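Desmoplakin (PDB 3R6N) is a desmosomal cell-adhesion protein whose plakin domain holds a rigid run of spectrin repeats, probably helping to link cell junctions to the intermediate filaments. Local coordinates at residues Glu105-Glu116 / Arg138-Leu149. Numbering follows the deposited sequence.
Sequences EIMWINDCEEEE and RMSQLEVKEKEL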
ATOM      1  N   GLU A 105      -8.243 -20.059  20.952  1.00 89.02           N
ATOM      2  CA  GLU A 105      -8.669 -19.131  19.918  1.00 85.49           C
ATOM      3  C   GLU A 105      -7.808 -17.874  19.925  1.00 83.36           C
ATOM      4  O   GLU A 105      -7.602 -17.240  18.888  1.00 82.64           O
ATOM      5  CB  GLU A 105     -10.137 -18.768  20.112  1.00 81.96           C
ATOM      6  CG  GLU A 105     -10.946 -18.824  18.842  1.00 81.94           C
ATOM      7  CD  GLU A 105     -10.741 -20.117  18.082  1.00 85.98           C
ATOM      8  OE1 GLU A 105      -9.671 -20.269  17.455  1.00 88.95           O
ATOM      9  OE2 GLU A 105     -11.648 -20.982  18.106  1.00 87.04           O
ATOM     10  N   ILE A 106      -7.307 -17.516  21.102  1.00 67.03           N
ATOM     11  CA  ILE A 106      -6.454 -16.348  21.245  1.00 65.49           C
ATOM     12  C   ILE A 106      -5.059 -16.628  20.700  1.00 69.97           C
ATOM     13  O   ILE A 106      -4.442 -15.767  20.067  1.00 69.12           O
ATOM     14  CB  ILE A 106      -6.373 -15.904  22.717  1.00 64.18           C
ATOM     15  CG1 ILE A 106      -7.554 -14.991  23.050  1.00 60.38           C
ATOM     16  CG2 ILE A 106      -5.065 -15.189  22.998  1.00 63.87           C
ATOM     17  CD1 ILE A 106      -7.891 -14.918  24.528  1.00 59.98           C
ATOM     18  N   MET A 107      -4.564 -17.838  20.933  1.00 64.28           N
ATOM     19  CA  MET A 107      -3.242 -18.196  20.440  1.00 68.35           C
ATOM     20  C   MET A 107      -3.220 -18.192  18.918  1.00 70.65           C
ATOM     21  O   MET A 107      -2.213 -17.846  18.303  1.00 71.76           O
ATOM     22  CB  MET A 107      -2.787 -19.554  20.972  1.00 74.88           C
ATOM     23  CG  MET A 107      -1.273 -19.656  21.069  1.00 79.29           C
ATOM     24  SD  MET A 107      -0.641 -21.334  21.158  1.00 83.74           S
ATOM     25  CE  MET A 107      -0.967 -21.915  19.494  1.00 88.42           C
ATOM     26  N   TRP A 108      -4.341 -18.576  18.320  1.00 70.83           N
ATOM     27  CA  TRP A 108      -4.458 -18.621  16.871  1.00 71.79           C
ATOM     28  C   TRP A 108      -4.296 -17.224  16.291  1.00 66.89           C
ATOM     29  O   TRP A 108      -3.495 -17.001  15.383  1.00 69.72           O
ATOM     30  CB  TRP A 108      -5.810 -19.212  16.463  1.00 69.93           C
ATOM     31  CG  TRP A 108      -5.938 -19.439  14.992  1.00 72.07           C
ATOM     32  CD1 TRP A 108      -5.637 -20.580  14.311  1.00 79.42           C
ATOM     33  CD2 TRP A 108      -6.390 -18.494  14.012  1.00 67.83           C
ATOM     34  NE1 TRP A 108      -5.877 -20.408  12.971  1.00 79.43           N
ATOM     35  CE2 TRP A 108      -6.339 -19.135  12.761  1.00 72.25           C
ATOM     36  CE3 TRP A 108      -6.832 -17.168  14.073  1.00 67.19           C
ATOM     37  CZ2 TRP A 108      -6.715 -18.499  11.580  1.00 70.25           C
ATOM     38  CZ3 TRP A 108      -7.206 -16.538  12.900  1.00 65.92           C
ATOM     39  CH2 TRP A 108      -7.146 -17.204  11.672  1.00 69.75           C
ATOM     40  N   ILE A 109      -5.060 -16.283  16.827  1.00 72.30           N
ATOM     41  CA  ILE A 109      -4.999 -14.908  16.366  1.00 68.53           C
ATOM     42  C   ILE A 109      -3.624 -14.327  16.644  1.00 69.98           C
ATOM     43  O   ILE A 109      -3.038 -13.668  15.791  1.00 70.09           O
ATOM     44  CB  ILE A 109      -6.068 -14.053  17.047  1.00 66.25           C
ATOM     45  CG1 ILE A 109      -7.450 -14.682  16.839  1.00 65.92           C
ATOM     46  CG2 ILE A 109      -6.022 -12.627  16.516  1.00 64.06           C
ATOM     47  CD1 ILE A 109      -8.537 -14.062  17.694  1.00 63.68           C
ATOM     48  N   ASN A 110      -3.106 -14.587  17.839  1.00 72.74           N
ATOM     49  CA  ASN A 110      -1.775 -14.116  18.212  1.00 72.30           C
ATOM     50  C   ASN A 110      -0.698 -14.563  17.234  1.00 76.82           C
ATOM     51  O   ASN A 110       0.186 -13.786  16.873  1.00 76.05           O
ATOM     52  CB  ASN A 110      -1.417 -14.581  19.623  1.00 72.99           C
ATOM     53  CG  ASN A 110      -1.988 -13.678  20.694  1.00 68.33           C
ATOM     54  OD1 ASN A 110      -2.684 -12.706  20.396  1.00 65.09           O
ATOM     55  ND2 ASN A 110      -1.696 -13.993  21.951  1.00 68.96           N
ATOM     56  N   ASP A 111      -0.773 -15.822  16.814  1.00 70.00           N
ATOM     57  CA  ASP A 111       0.178 -16.360  15.848  1.00 76.00           C
ATOM     58  C   ASP A 111       0.017 -15.692  14.486  1.00 74.88           C
ATOM     59  O   ASP A 111       1.001 -15.414  13.804  1.00 77.07           O
ATOM     60  CB  ASP A 111       0.048 -17.883  15.738  1.00 83.53           C
ATOM     61  CG  ASP A 111       0.663 -18.608  16.926  1.00 83.34           C
ATOM     62  OD1 ASP A 111       1.369 -17.948  17.716  1.00 79.22           O
ATOM     63  OD2 ASP A 111       0.447 -19.833  17.069  1.00 86.97           O
ATOM     64  N   CYS A 112      -1.225 -15.432  14.093  1.00 81.99           N
ATOM     65  CA  CYS A 112      -1.471 -14.680  12.873  1.00 80.88           C
ATOM     66  C   CYS A 112      -0.837 -13.307  12.980  1.00 76.10           C
ATOM     67  O   CYS A 112      -0.227 -12.816  12.031  1.00 76.80           O
ATOM     68  CB  CYS A 112      -2.964 -14.531  12.617  1.00 76.43           C
ATOM     69  SG  CYS A 112      -3.691 -15.968  11.853  1.00 80.25           S
ATOM     70  N   GLU A 113      -0.996 -12.685  14.141  1.00 80.12           N
ATOM     71  CA  GLU A 113      -0.452 -11.360  14.365  1.00 76.37           C
ATOM     72  C   GLU A 113       1.062 -11.411  14.312  1.00 78.85           C
ATOM     73  O   GLU A 113       1.690 -10.600  13.640  1.00 78.50           O
ATOM     74  CB  GLU A 113      -0.904 -10.807  15.714  1.00 72.67           C
ATOM     75  CG  GLU A 113      -0.382  -9.411  15.993  1.00 70.02           C
ATOM     76  CD  GLU A 113      -0.256  -9.120  17.474  1.00 68.51           C
ATOM     77  OE1 GLU A 113      -0.583 -10.021  18.274  1.00 69.31           O
ATOM     78  OE2 GLU A 113       0.173  -8.000  17.836  1.00 67.13           O
ATOM     79  N   GLU A 114       1.645 -12.372  15.019  1.00 87.07           N
ATOM     80  CA  GLU A 114       3.096 -12.478  15.108  1.00 91.11           C
ATOM     81  C   GLU A 114       3.715 -12.580  13.721  1.00 93.16           C
ATOM     82  O   GLU A 114       4.830 -12.119  13.488  1.00 92.42           O
ATOM     83  CB  GLU A 114       3.501 -13.685  15.961  1.00 93.82           C
ATOM     84  CG  GLU A 114       4.972 -13.698  16.365  1.00 94.33           C
ATOM     85  CD  GLU A 114       5.340 -12.534  17.276  1.00 94.61           C
ATOM     86  OE1 GLU A 114       4.493 -12.137  18.115  1.00 93.18           O
ATOM     87  OE2 GLU A 114       6.475 -12.015  17.154  1.00 94.65           O
ATOM     88  N   GLU A 115       2.971 -13.181  12.801  1.00 82.90           N
ATOM     89  CA  GLU A 115       3.436 -13.387  11.439  1.00 84.96           C
ATOM     90  C   GLU A 115       3.523 -12.064  10.688  1.00 82.72           C
ATOM     91  O   GLU A 115       4.570 -11.718  10.150  1.00 81.62           O
ATOM     92  CB  GLU A 115       2.496 -14.344  10.707  1.00 90.69           C
ATOM     93  CG  GLU A 115       3.091 -14.986   9.470  1.00 95.05           C
ATOM     94  CD  GLU A 115       2.071 -15.789   8.685  1.00100.40           C
ATOM     95  OE1 GLU A 115       1.353 -15.183   7.864  1.00 99.50           O
ATOM     96  OE2 GLU A 115       1.985 -17.020   8.887  1.00104.15           O
ATOM     97  N   GLU A 116       2.418 -11.328  10.663  1.00 75.36           N
ATOM     98  CA  GLU A 116       2.348 -10.060   9.942  1.00 72.15           C
ATOM     99  C   GLU A 116       3.233  -9.004  10.595  1.00 69.58           C
ATOM    100  O   GLU A 116       3.695  -8.061   9.945  1.00 68.80           O
ATOM    101  CB  GLU A 116       0.902  -9.568   9.887  1.00 68.78           C
ATOM    102  CG  GLU A 116      -0.082 -10.604   9.370  1.00 71.90           C
ATOM    103  CD  GLU A 116       0.259 -11.101   7.976  1.00 76.94           C
ATOM    104  OE1 GLU A 116       0.928 -10.362   7.223  1.00 76.82           O
ATOM    105  OE2 GLU A 116      -0.144 -12.233   7.630  1.00 81.61           O
ATOM    106  N   ARG A 138      -5.366 -16.023   3.805  1.00 90.99           N
ATOM    107  CA  ARG A 138      -5.587 -15.737   5.215  1.00 86.31           C
ATOM    108  C   ARG A 138      -6.903 -15.003   5.435  1.00 81.14           C
ATOM    109  O   ARG A 138      -7.641 -15.312   6.369  1.00 79.09           O
ATOM    110  CB  ARG A 138      -4.431 -14.932   5.803  1.00 85.18           C
ATOM    111  CG  ARG A 138      -4.594 -14.648   7.283  1.00 80.84           C
ATOM    112  CD  ARG A 138      -3.321 -14.967   8.037  1.00 83.91           C
ATOM    113  NE  ARG A 138      -2.908 -16.349   7.822  1.00 91.64           N
ATOM    114  CZ  ARG A 138      -1.772 -16.862   8.279  1.00 97.80           C
ATOM    115  NH1 ARG A 138      -0.937 -16.104   8.974  1.00 96.12           N
ATOM    116  NH2 ARG A 138      -1.468 -18.129   8.038  1.00106.78           N
ATOM    117  N   MET A 139      -7.194 -14.032   4.579  1.00 87.84           N
ATOM    118  CA  MET A 139      -8.454 -13.310   4.669  1.00 85.61           C
ATOM    119  C   MET A 139      -9.638 -14.268   4.587  1.00 87.21           C
ATOM    120  O   MET A 139     -10.700 -14.002   5.149  1.00 86.12           O
ATOM    121  CB  MET A 139      -8.540 -12.250   3.576  1.00 86.55           C
ATOM    122  CG  MET A 139      -7.573 -11.097   3.785  1.00 84.66           C
ATOM    123  SD  MET A 139      -7.996 -10.138   5.250  1.00 81.29           S
ATOM    124  CE  MET A 139      -9.576  -9.457   4.748  1.00 84.21           C
ATOM    125  N   SER A 140      -9.450 -15.383   3.885  1.00 96.27           N
ATOM    126  CA  SER A 140     -10.460 -16.435   3.822  1.00 98.27           C
ATOM    127  C   SER A 140     -10.481 -17.218   5.130  1.00 97.11           C
ATOM    128  O   SER A 140     -11.543 -17.478   5.694  1.00 96.08           O
ATOM    129  CB  SER A 140     -10.193 -17.384   2.649  1.00103.47           C
ATOM    130  OG  SER A 140     -10.535 -16.785   1.412  1.00104.92           O
ATOM    131  N   GLN A 141      -9.296 -17.594   5.602  1.00 92.62           N
ATOM    132  CA  GLN A 141      -9.162 -18.278   6.879  1.00 92.23           C
ATOM    133  C   GLN A 141      -9.815 -17.454   7.984  1.00 86.90           C
ATOM    134  O   GLN A 141     -10.404 -18.000   8.920  1.00 86.20           O
ATOM    135  CB  GLN A 141      -7.690 -18.512   7.210  1.00 95.19           C
ATOM    136  CG  GLN A 141      -7.025 -19.603   6.399  1.00103.18           C
ATOM    137  CD  GLN A 141      -5.577 -19.800   6.790  1.00108.12           C
ATOM    138  OE1 GLN A 141      -4.746 -18.912   6.599  1.00106.99           O
ATOM    139  NE2 GLN A 141      -5.266 -20.963   7.353  1.00114.62           N
ATOM    140  N   LEU A 142      -9.706 -16.133   7.865  1.00 86.69           N
ATOM    141  CA  LEU A 142     -10.264 -15.220   8.852  1.00 83.21           C
ATOM    142  C   LEU A 142     -11.788 -15.156   8.775  1.00 83.91           C
ATOM    143  O   LEU A 142     -12.466 -15.220   9.801  1.00 82.92           O
ATOM    144  CB  LEU A 142      -9.661 -13.821   8.700  1.00 81.51           C
ATOM    145  CG  LEU A 142      -8.178 -13.667   9.038  1.00 80.80           C
ATOM    146  CD1 LEU A 142      -7.731 -12.247   8.769  1.00 79.40           C
ATOM    147  CD2 LEU A 142      -7.907 -14.049  10.481  1.00 79.34           C
ATOM    148  N   GLU A 143     -12.326 -15.021   7.566  1.00123.21           N
ATOM    149  CA  GLU A 143     -13.773 -15.033   7.391  1.00125.58           C
ATOM    150  C   GLU A 143     -14.332 -16.330   7.951  1.00126.03           C
ATOM    151  O   GLU A 143     -15.482 -16.393   8.380  1.00127.38           O
ATOM    152  CB  GLU A 143     -14.160 -14.872   5.920  1.00129.10           C
ATOM    153  CG  GLU A 143     -13.898 -13.479   5.360  1.00129.84           C
ATOM    154  CD  GLU A 143     -14.613 -12.387   6.142  1.00130.61           C
ATOM    155  OE1 GLU A 143     -15.776 -12.605   6.550  1.00133.07           O
ATOM    156  OE2 GLU A 143     -14.009 -11.312   6.353  1.00129.50           O
ATOM    157  N   VAL A 144     -13.500 -17.365   7.948  1.00 83.17           N
ATOM    158  CA  VAL A 144     -13.873 -18.635   8.554  1.00 84.17           C
ATOM    159  C   VAL A 144     -13.879 -18.514  10.074  1.00 81.29           C
ATOM    160  O   VAL A 144     -14.833 -18.930  10.721  1.00 81.53           O
ATOM    161  CB  VAL A 144     -12.930 -19.779   8.126  1.00 87.21           C
ATOM    162  CG1 VAL A 144     -13.152 -21.005   8.994  1.00 88.65           C
ATOM    163  CG2 VAL A 144     -13.138 -20.112   6.660  1.00 91.03           C
ATOM    164  N   LYS A 145     -12.823 -17.936  10.638  1.00 86.81           N
ATOM    165  CA  LYS A 145     -12.722 -17.774  12.088  1.00 84.34           C
ATOM    166  C   LYS A 145     -13.864 -16.953  12.672  1.00 83.43           C
ATOM    167  O   LYS A 145     -14.429 -17.321  13.698  1.00 83.10           O
ATOM    168  CB  LYS A 145     -11.383 -17.149  12.491  1.00 82.61           C
ATOM    169  CG  LYS A 145     -10.300 -18.156  12.842  1.00 84.79           C
ATOM    170  CD  LYS A 145     -10.747 -19.106  13.943  1.00 85.35           C
ATOM    171  CE  LYS A 145      -9.741 -20.233  14.121  1.00 90.05           C
ATOM    172  NZ  LYS A 145     -10.302 -21.390  14.866  1.00 92.18           N
ATOM    173  N   GLU A 146     -14.202 -15.841  12.029  1.00 87.21           N
ATOM    174  CA  GLU A 146     -15.267 -14.990  12.545  1.00 88.85           C
ATOM    175  C   GLU A 146     -16.540 -15.788  12.834  1.00 91.39           C
ATOM    176  O   GLU A 146     -17.272 -15.483  13.774  1.00 92.72           O
ATOM    177  CB  GLU A 146     -15.565 -13.835  11.590  1.00 91.75           C
ATOM    178  CG  GLU A 146     -16.526 -12.815  12.175  1.00 95.75           C
ATOM    179  CD  GLU A 146     -16.827 -11.676  11.225  1.00100.47           C
ATOM    180  OE1 GLU A 146     -16.904 -11.917  10.000  1.00102.06           O
ATOM    181  OE2 GLU A 146     -16.986 -10.534  11.708  1.00103.38           O
ATOM    182  N   LYS A 147     -16.798 -16.808  12.018  1.00 82.63           N
ATOM    183  CA  LYS A 147     -17.925 -17.710  12.231  1.00 85.09           C
ATOM    184  C   LYS A 147     -17.742 -18.470  13.538  1.00 82.76           C
ATOM    185  O   LYS A 147     -18.600 -18.429  14.418  1.00 83.97           O
ATOM    186  CB  LYS A 147     -18.046 -18.717  11.082  1.00 87.02           C
ATOM    187  CG  LYS A 147     -18.503 -18.154   9.739  1.00 90.45           C
ATOM    188  CD  LYS A 147     -18.756 -19.300   8.756  1.00 92.90           C
ATOM    189  CE  LYS A 147     -19.142 -18.812   7.361  1.00 96.60           C
ATOM    190  NZ  LYS A 147     -17.995 -18.216   6.610  1.00 98.61           N
ATOM    191  N   GLU A 148     -16.614 -19.166  13.650  1.00106.98           N
ATOM    192  CA  GLU A 148     -16.290 -19.957  14.833  1.00105.71           C
ATOM    193  C   GLU A 148     -16.297 -19.103  16.102  1.00103.59           C
ATOM    194  O   GLU A 148     -16.691 -19.564  17.175  1.00103.45           O
ATOM    195  CB  GLU A 148     -14.933 -20.646  14.653  1.00105.82           C
ATOM    196  CG  GLU A 148     -14.804 -21.420  13.343  1.00109.03           C
ATOM    197  CD  GLU A 148     -13.484 -22.170  13.215  1.00111.61           C
ATOM    198  OE1 GLU A 148     -13.173 -22.985  14.109  1.00113.28           O
ATOM    199  OE2 GLU A 148     -12.758 -21.949  12.219  1.00113.05           O
ATOM    200  N   LEU A 149     -15.859 -17.855  15.968  1.00 83.65           N
ATOM    201  CA  LEU A 149     -15.819 -16.917  17.085  1.00 82.45           C
ATOM    202  C   LEU A 149     -17.209 -16.401  17.431  1.00 85.88           C
ATOM    203  O   LEU A 149     -17.551 -16.243  18.604  1.00 86.29           O
ATOM    204  CB  LEU A 149     -14.899 -15.742  16.761  1.00 80.98           C
ATOM    205  CG  LEU A 149     -13.406 -16.063  16.700  1.00 78.66           C
ATOM    206  CD1 LEU A 149     -12.606 -14.848  16.272  1.00 77.63           C
ATOM    207  CD2 LEU A 149     -12.942 -16.558  18.049  1.00 77.45           C
TER
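Antiparallel helices of the spectrin-repeat bundle meet here, W108 of helix 68-117 packing against K145 of helix 130-161. The local axes stand 12.3 Å apart at 158°, a spacing wide enough for large side chains to lie between them; I106, E113, E116 and L149 also touch helix 167-225, which packs against both.

W108 is the central wedge. Its chi1 of -173° turns the side chain away from the backbone N, and the indole projects into the gap, where the aliphatic part of K145 lies over one face. K145 CG sits 3.5 Å from the centroid of the six-membered ring of W108, a CH-pi contact. K145 NZ stands 4.7 Å from the centroid of the five-membered ring of W108, almost on its normal, in a cation-pi arrangement. C112 SG occupies the opposite face, displaced to one side of the ring, while L142 CD2 meets the ring edge, 3.5 Å from W108 CH2.

Beyond the indole, K145 NZ donates to E105 OE1 at 2.9 Å, approaching from above the carboxylate plane; a weaker bridge to E148 OE1 makes a three-residue charge network. I109 and L149 add a looser apolar touch.

Toward the other end, W108, D111, E115, R138 and Q141 line a pocket holding dithiothreitol, probably carried over from crystallisation. E116 OE1 forms a salt bridge with K131, while E116 OE2 only lies near R138 NH1. R138 NE makes a weak bond to Q141 OE1 in the guanidinium plane, which may help orient the group, and R138 NH1 forms a salt bridge with E115 OE1 at 2.7 Å, carboxylate and guanidinium planes 29° apart.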